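Local coordinates for protein NAD-dependent aldehyde dehydrogenase (Burkholderia multivorans, PDB 5UJU) that probably oxidises aldehydes to the corresponding carboxylic acids, using NAD+ as the hydride acceptor, at residues A[484-489]-A[530-535]. Numbering follows the deposited sequence.
Sequences GALTLS and DFHGTG. With EDO (1,2-ethanediol), chain G.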
loop_
_atom_site.group_PDB
_atom_site.type_symbol
_atom_site.label_atom_id
_atom_site.label_comp_id
_atom_site.label_asym_id
_atom_site.label_seq_id
_atom_site.Cartn_x
_atom_site.Cartn_y
_atom_site.Cartn_z
ATOM N N GLY A 484 -11.226 -17.554 0.379
ATOM C CA GLY A 484 -9.966 -17.279 1.038
ATOM C C GLY A 484 -9.241 -18.557 1.424
ATOM O O GLY A 484 -9.830 -19.636 1.537
ATOM N N ALA A 485 -7.921 -18.435 1.583
ATOM C CA ALA A 485 -7.122 -19.578 2.010
ATOM C C ALA A 485 -5.715 -19.108 2.320
ATOM O O ALA A 485 -5.181 -18.247 1.618
ATOM C CB ALA A 485 -7.067 -20.684 0.941
ATOM N N LEU A 486 -5.105 -19.721 3.334
ATOM C CA LEU A 486 -3.700 -19.491 3.646
ATOM C C LEU A 486 -2.774 -20.563 3.098
ATOM O O LEU A 486 -1.635 -20.248 2.757
ATOM C CB LEU A 486 -3.499 -19.392 5.160
ATOM C CG LEU A 486 -4.016 -18.129 5.842
ATOM C CD1 LEU A 486 -3.585 -18.146 7.299
ATOM C CD2 LEU A 486 -3.527 -16.844 5.143
ATOM N N THR A 487 -3.210 -21.827 3.014
ATOM C CA THR A 487 -2.336 -22.867 2.495
ATOM C C THR A 487 -3.109 -23.797 1.577
ATOM O O THR A 487 -4.320 -24.005 1.735
ATOM C CB THR A 487 -1.668 -23.689 3.612
ATOM O OG1 THR A 487 -2.669 -24.339 4.398
ATOM C CG2 THR A 487 -0.815 -22.788 4.539
ATOM N N LEU A 488 -2.379 -24.352 0.616
ATOM C CA LEU A 488 -2.855 -25.399 -0.279
ATOM C C LEU A 488 -1.747 -26.437 -0.401
ATOM O O LEU A 488 -0.584 -26.081 -0.614
ATOM C CB LEU A 488 -3.213 -24.836 -1.656
ATOM C CG LEU A 488 -3.543 -25.872 -2.742
ATOM C CD1 LEU A 488 -4.856 -26.610 -2.426
ATOM C CD2 LEU A 488 -3.587 -25.181 -4.104
ATOM N N SER A 489 -2.105 -27.711 -0.261
ATOM C CA SER A 489 -1.149 -28.812 -0.232
ATOM C C SER A 489 -1.561 -29.852 -1.267
ATOM O O SER A 489 -2.741 -30.204 -1.359
ATOM C CB SER A 489 -1.097 -29.435 1.176
ATOM O OG SER A 489 -0.129 -30.468 1.287
ATOM N N ASP A 530 9.116 -17.768 3.731
ATOM C CA ASP A 530 7.719 -18.051 3.419
ATOM C C ASP A 530 6.865 -16.810 3.668
ATOM O O ASP A 530 6.790 -16.320 4.800
ATOM C CB ASP A 530 7.206 -19.225 4.253
ATOM C CG ASP A 530 8.053 -20.483 4.077
ATOM O OD1 ASP A 530 8.453 -20.791 2.930
ATOM O OD2 ASP A 530 8.328 -21.158 5.088
ATOM N N PHE A 531 6.212 -16.320 2.615
ATOM C CA PHE A 531 5.173 -15.314 2.782
ATOM C C PHE A 531 3.965 -15.958 3.444
ATOM O O PHE A 531 3.432 -16.957 2.942
ATOM C CB PHE A 531 4.773 -14.720 1.433
ATOM C CG PHE A 531 5.889 -13.997 0.733
ATOM C CD1 PHE A 531 6.282 -12.733 1.154
ATOM C CD2 PHE A 531 6.543 -14.587 -0.346
ATOM C CE1 PHE A 531 7.310 -12.066 0.514
ATOM C CE2 PHE A 531 7.567 -13.930 -0.992
ATOM C CZ PHE A 531 7.954 -12.664 -0.562
ATOM N N HIS A 532 3.529 -15.390 4.564
ATOM C CA HIS A 532 2.334 -15.859 5.257
ATOM C C HIS A 532 1.126 -15.118 4.685
ATOM O O HIS A 532 0.956 -13.912 4.913
ATOM C CB HIS A 532 2.463 -15.634 6.759
ATOM C CG HIS A 532 1.238 -16.008 7.526
ATOM N ND1 HIS A 532 0.922 -17.317 7.825
ATOM C CD2 HIS A 532 0.246 -15.250 8.050
ATOM C CE1 HIS A 532 -0.212 -17.348 8.503
ATOM N NE2 HIS A 532 -0.642 -16.107 8.657
ATOM N N GLY A 533 0.288 -15.840 3.944
ATOM C CA GLY A 533 -0.766 -15.222 3.159
ATOM C C GLY A 533 -0.200 -14.468 1.968
ATOM O O GLY A 533 0.979 -14.101 1.960
ATOM N N THR A 534 -1.021 -14.224 0.951
ATOM C CA THR A 534 -0.568 -13.465 -0.207
ATOM C C THR A 534 -1.104 -12.046 -0.249
ATOM O O THR A 534 -0.439 -11.170 -0.805
ATOM C CB THR A 534 -0.973 -14.167 -1.510
ATOM O OG1 THR A 534 -2.407 -14.196 -1.613
ATOM C CG2 THR A 534 -0.403 -15.601 -1.562
ATOM N N GLY A 535 -2.272 -11.797 0.341
ATOM C CA GLY A 535 -3.000 -10.569 0.109
ATOM C C GLY A 535 -3.881 -10.573 -1.127
ATOM O O GLY A 535 -4.456 -9.527 -1.456
HETATM C C1 EDO G . 9.300 -24.738 6.500
HETATM O O1 EDO G . 8.366 -23.968 7.257
HETATM C C2 EDO G . 9.940 -23.891 5.405
HETATM O O2 EDO G . 8.979 -23.486 4.414
HETATM O O HOH W 1 -3.394 -16.394 0.891
HETATM O O HOH W 2 0.501 -18.804 3.891
#
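Leu486 bridges to the loop 530-535 with its two methyl branches. CD1 lies 3.7 Å from CE1 of His532, meeting the imidazole obliquely, while CD2 rests on the backbone of Gly533, 3.8 Å from its CA. Branching at CG lets one leucine serve both neighbours. Glycine suits position 533 because its phi is positive and a CB there would press against CD2. The His532 ring reaches the leucine because chi1 is 176°, with CG anti to the backbone N; Trp219 meets it edge-to-face, and Cys351 touches both His532 and Leu486.

Beside this close packing of leucine methyls on imidazole and glycine backbone, the main chains stand apart, and two ordered waters link them. One water donates to Leu486 O (2.8 Å) and accepts from Gly533 N (3.0 Å); another joins Ala485 O to Thr534 N, at 2.7 Å from the carbonyl oxygen. In the aldehyde dehydrogenase fold seen here, the 484-489 segment leads from helix 469-483 into strand 487-491, an inner strand of a mixed sheet, and the loop following strand 511-514 returns past it. Gly484, with positive phi, makes the turn out of the helix.

At the start of the 530-535 segment, Asp530 faces the second subunit: its carboxylate forms a salt bridge with Lys198 of that chain, and its OD2 accepts a 2.5 Å hydrogen bond from O2 of a 1,2-ethanediol, probably a crystallisation additive.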